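Local coordinates for protein phosphoribosylglycinamide synthetase (Anaerococcus prevotii, PDB 4DIM) that probably works as an ATP-dependent ligase of the ATP-grasp type, binding ATP and a metal ion, at residues L96-G108 and I250-V262. Numbering follows the deposited sequence.
Sequences LVGLNEEAAIMCG and IKALGLNNCAVNV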
loop_
_atom_site.group_PDB
_atom_site.type_symbol
_atom_site.label_atom_id
_atom_site.label_comp_id
_atom_site.label_asym_id
_atom_site.label_seq_id
_atom_site.Cartn_x
_atom_site.Cartn_y
_atom_site.Cartn_z
ATOM N N LEU A 96 -17.658 -2.420 15.136
ATOM C CA LEU A 96 -16.639 -3.450 14.978
ATOM C C LEU A 96 -15.290 -2.779 15.121
ATOM O O LEU A 96 -15.203 -1.564 14.922
ATOM C CB LEU A 96 -16.803 -4.115 13.602
ATOM C CG LEU A 96 -18.197 -4.593 13.274
ATOM C CD1 LEU A 96 -18.259 -5.241 11.928
ATOM C CD2 LEU A 96 -18.714 -5.553 14.326
ATOM N N VAL A 97 -14.246 -3.534 15.499
ATOM C CA VAL A 97 -12.904 -2.963 15.627
ATOM C C VAL A 97 -12.354 -2.590 14.229
ATOM O O VAL A 97 -12.581 -3.324 13.253
ATOM C CB VAL A 97 -11.958 -3.912 16.390
ATOM C CG1 VAL A 97 -10.508 -3.463 16.284
ATOM C CG2 VAL A 97 -12.383 -3.995 17.865
ATOM N N GLY A 98 -11.695 -1.422 14.167
ATOM C CA GLY A 98 -11.112 -0.882 12.950
ATOM C C GLY A 98 -10.905 0.622 12.927
ATOM O O GLY A 98 -11.149 1.303 13.921
ATOM N N LEU A 99 -10.429 1.156 11.780
ATOM C CA LEU A 99 -10.281 2.607 11.585
ATOM C C LEU A 99 -11.665 3.278 11.522
ATOM O O LEU A 99 -12.650 2.605 11.213
ATOM C CB LEU A 99 -9.473 2.944 10.329
ATOM C CG LEU A 99 -10.178 2.897 8.943
ATOM C CD1 LEU A 99 -9.254 3.389 7.859
ATOM C CD2 LEU A 99 -10.646 1.506 8.591
ATOM N N ASN A 100 -11.743 4.589 11.830
ATOM C CA ASN A 100 -13.009 5.321 11.816
ATOM C C ASN A 100 -13.118 6.080 10.480
ATOM O O ASN A 100 -12.112 6.276 9.815
ATOM C CB ASN A 100 -13.182 6.235 13.081
ATOM C CG ASN A 100 -12.206 7.375 13.242
ATOM O OD1 ASN A 100 -12.014 8.174 12.339
ATOM N ND2 ASN A 100 -11.632 7.552 14.422
ATOM N N GLU A 101 -14.338 6.446 10.056
ATOM C CA GLU A 101 -14.530 7.072 8.750
ATOM C C GLU A 101 -13.895 8.462 8.616
ATOM O O GLU A 101 -13.397 8.774 7.535
ATOM C CB GLU A 101 -16.008 7.147 8.385
ATOM C CG GLU A 101 -16.227 7.323 6.892
ATOM C CD GLU A 101 -17.674 7.298 6.465
ATOM O OE1 GLU A 101 -17.916 7.339 5.237
ATOM O OE2 GLU A 101 -18.569 7.227 7.343
ATOM N N GLU A 102 -13.882 9.276 9.668
ATOM C CA GLU A 102 -13.266 10.600 9.557
ATOM C C GLU A 102 -11.751 10.497 9.281
ATOM O O GLU A 102 -11.225 11.349 8.575
ATOM C CB GLU A 102 -13.565 11.506 10.775
ATOM C CG GLU A 102 -13.203 10.972 12.145
ATOM C CD GLU A 102 -13.549 11.883 13.307
ATOM O OE1 GLU A 102 -13.559 11.378 14.452
ATOM O OE2 GLU A 102 -13.833 13.083 13.083
ATOM N N ALA A 103 -11.086 9.418 9.738
ATOM C CA ALA A 103 -9.643 9.201 9.513
ATOM C C ALA A 103 -9.351 8.737 8.093
ATOM O O ALA A 103 -8.328 9.111 7.509
ATOM C CB ALA A 103 -9.110 8.167 10.491
ATOM N N ALA A 104 -10.233 7.859 7.577
ATOM C CA ALA A 104 -10.176 7.289 6.235
ATOM C C ALA A 104 -10.382 8.385 5.157
ATOM O O ALA A 104 -9.714 8.357 4.112
ATOM C CB ALA A 104 -11.222 6.196 6.110
ATOM N N ILE A 105 -11.307 9.331 5.421
ATOM C CA ILE A 105 -11.584 10.492 4.558
ATOM C C ILE A 105 -10.369 11.423 4.525
ATOM O O ILE A 105 -10.069 12.042 3.504
ATOM C CB ILE A 105 -12.828 11.268 5.102
ATOM C CG1 ILE A 105 -14.151 10.463 4.940
ATOM C CG2 ILE A 105 -12.938 12.663 4.491
ATOM C CD1 ILE A 105 -15.011 10.733 3.663
HETATM N N MSE A 106 -9.741 11.597 5.682
HETATM C CA MSE A 106 -8.642 12.520 5.824
HETATM C C MSE A 106 -7.444 12.038 5.072
HETATM O O MSE A 106 -6.762 12.844 4.464
HETATM C CB MSE A 106 -8.320 12.718 7.289
HETATM C CG MSE A 106 -7.638 14.042 7.567
HETATM SE SE MSE A 106 -7.816 14.541 9.411
HETATM C CE MSE A 106 -8.247 16.576 9.097
ATOM N N CYS A 107 -7.194 10.719 5.095
ATOM C CA CYS A 107 -6.131 10.050 4.340
ATOM C C CYS A 107 -6.374 10.184 2.849
ATOM O O CYS A 107 -5.457 10.471 2.086
ATOM C CB CYS A 107 -6.059 8.583 4.737
ATOM S SG CYS A 107 -5.390 8.296 6.398
ATOM N N GLY A 108 -7.618 9.963 2.462
ATOM C CA GLY A 108 -8.067 10.013 1.081
ATOM C C GLY A 108 -8.063 11.377 0.433
ATOM O O GLY A 108 -7.990 11.461 -0.794
ATOM N N ILE A 250 0.161 9.175 12.196
ATOM C CA ILE A 250 -0.875 8.271 12.669
ATOM C C ILE A 250 -1.769 9.005 13.618
ATOM O O ILE A 250 -2.990 8.928 13.489
ATOM C CB ILE A 250 -0.238 7.010 13.314
ATOM C CG1 ILE A 250 0.240 6.045 12.181
ATOM C CG2 ILE A 250 -1.217 6.316 14.248
ATOM C CD1 ILE A 250 1.248 5.071 12.604
ATOM N N LYS A 251 -1.177 9.740 14.538
ATOM C CA LYS A 251 -1.941 10.489 15.527
ATOM C C LYS A 251 -2.553 11.762 14.907
ATOM O O LYS A 251 -3.746 11.973 15.113
ATOM C CB LYS A 251 -1.110 10.813 16.765
ATOM C CG LYS A 251 -1.999 11.025 18.013
ATOM C CD LYS A 251 -1.403 10.472 19.342
ATOM C CE LYS A 251 -2.462 10.006 20.335
ATOM N NZ LYS A 251 -3.136 11.136 21.060
ATOM N N ALA A 252 -1.813 12.525 14.053
ATOM C CA ALA A 252 -2.359 13.723 13.339
ATOM C C ALA A 252 -3.680 13.427 12.596
ATOM O O ALA A 252 -4.581 14.268 12.550
ATOM C CB ALA A 252 -1.345 14.273 12.330
ATOM N N LEU A 253 -3.780 12.234 12.034
ATOM C CA LEU A 253 -4.929 11.764 11.279
ATOM C C LEU A 253 -5.909 10.886 12.085
ATOM O O LEU A 253 -6.993 10.600 11.577
ATOM C CB LEU A 253 -4.395 10.969 10.093
ATOM C CG LEU A 253 -3.579 11.766 9.096
ATOM C CD1 LEU A 253 -2.847 10.843 8.199
ATOM C CD2 LEU A 253 -4.460 12.687 8.273
ATOM N N GLY A 254 -5.541 10.452 13.290
ATOM C CA GLY A 254 -6.425 9.657 14.135
ATOM C C GLY A 254 -6.628 8.215 13.709
ATOM O O GLY A 254 -7.701 7.647 13.948
ATOM N N LEU A 255 -5.595 7.595 13.108
ATOM C CA LEU A 255 -5.710 6.214 12.697
ATOM C C LEU A 255 -5.600 5.291 13.888
ATOM O O LEU A 255 -4.779 5.546 14.761
ATOM C CB LEU A 255 -4.644 5.826 11.676
ATOM C CG LEU A 255 -4.887 6.234 10.241
ATOM C CD1 LEU A 255 -4.458 7.637 10.030
ATOM C CD2 LEU A 255 -4.076 5.396 9.309
ATOM N N ASN A 256 -6.380 4.196 13.916
ATOM C CA ASN A 256 -6.266 3.221 14.986
ATOM C C ASN A 256 -6.798 1.853 14.566
ATOM O O ASN A 256 -7.570 1.748 13.620
ATOM C CB ASN A 256 -7.009 3.724 16.220
ATOM C CG ASN A 256 -6.702 2.974 17.483
ATOM O OD1 ASN A 256 -5.620 2.406 17.638
ATOM N ND2 ASN A 256 -7.668 2.892 18.386
ATOM N N ASN A 257 -6.332 0.800 15.246
ATOM C CA ASN A 257 -6.789 -0.577 15.071
ATOM C C ASN A 257 -6.774 -0.966 13.591
ATOM O O ASN A 257 -7.726 -1.543 13.033
ATOM C CB ASN A 257 -8.172 -0.751 15.667
ATOM C CG ASN A 257 -8.273 -0.439 17.157
ATOM O OD1 ASN A 257 -7.319 -0.592 17.914
ATOM N ND2 ASN A 257 -9.459 -0.067 17.628
ATOM N N CYS A 258 -5.653 -0.640 12.975
ATOM C CA CYS A 258 -5.419 -0.880 11.575
ATOM C C CYS A 258 -3.961 -1.030 11.310
ATOM O O CYS A 258 -3.128 -0.509 12.047
ATOM C CB CYS A 258 -6.003 0.251 10.723
ATOM S SG CYS A 258 -5.244 1.877 10.996
ATOM N N ALA A 259 -3.663 -1.740 10.198
ATOM C CA ALA A 259 -2.317 -1.842 9.636
ATOM C C ALA A 259 -2.188 -0.597 8.789
ATOM O O ALA A 259 -3.206 -0.080 8.340
ATOM C CB ALA A 259 -2.186 -3.119 8.821
ATOM N N VAL A 260 -1.014 -0.059 8.646
ATOM C CA VAL A 260 -0.787 1.199 7.912
ATOM C C VAL A 260 0.294 1.040 6.853
ATOM O O VAL A 260 1.295 0.341 7.033
ATOM C CB VAL A 260 -0.395 2.323 8.925
ATOM C CG1 VAL A 260 -0.049 3.644 8.227
ATOM C CG2 VAL A 260 -1.492 2.514 9.990
ATOM N N ASN A 261 0.070 1.726 5.755
ATOM C CA ASN A 261 0.916 1.747 4.574
ATOM C C ASN A 261 1.245 3.174 4.265
ATOM O O ASN A 261 0.329 3.972 4.205
ATOM C CB ASN A 261 0.181 1.101 3.393
ATOM C CG ASN A 261 1.002 1.103 2.130
ATOM O OD1 ASN A 261 2.011 0.418 2.032
ATOM N ND2 ASN A 261 0.709 1.992 1.224
ATOM N N VAL A 262 2.529 3.493 4.150
ATOM C CA VAL A 262 3.070 4.830 3.947
ATOM C C VAL A 262 4.079 4.918 2.760
ATOM O O VAL A 262 4.884 3.995 2.518
ATOM C CB VAL A 262 3.781 5.334 5.233
ATOM C CG1 VAL A 262 3.876 6.850 5.230
ATOM C CG2 VAL A 262 3.061 4.840 6.489
#
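Asn100 OD1 takes the backbone N-H of Ala103 at 3.0 Å, the N-cap bond that starts helix 101-108, while ND2 of the same amide lies 4.0 Å from Gly254 O. With CG set between its own backbone N and carbonyl carbon (chi1 65°), the amide folds back over the first turn, and the donor meets OD1 nearly in line with the C=O bond (162°). Replaced by alanine, Asn100 would lose its capping amide, and Ala103 N would probably have to rely on its weak bond to the backbone carbonyl three residues earlier, with Gly254 losing ND2 as neighbour. One turn on, Ala103 sets its methyl against the Schellman motif at Gly254, where helix 236-253 closes, CB being 3.4 Å from Leu253 O. Leu253 reaches toward helix 101-108 with both branches: CD2 lies 3.5 Å from CG of Met106, a selenomethionine, and CD1 faces Cys107 SG, which also touches Leu255 CD1 at 3.8 Å. Phe117 and Leu276 also pack on Leu253. At the far end the backbones graze each other as Gly98 CA points a hydrogen at Asn257 O, 3.5 Å away and fairly straight (161°). Val97 lays CG1, anti to its backbone N, across Asn257 CB at 3.6 Å, the two side chains crossing at about a right angle; Asn257 OD1 is held by Lys204 N. Asn257 and Cys258 form a G1 bulge opposite Val202, where strand 258-267 begins. With no hydrogen bond between the segments, mainly apolar packing and CH...O approaches set helix 101-108 against the helix-turn-strand of the ATP-grasp region.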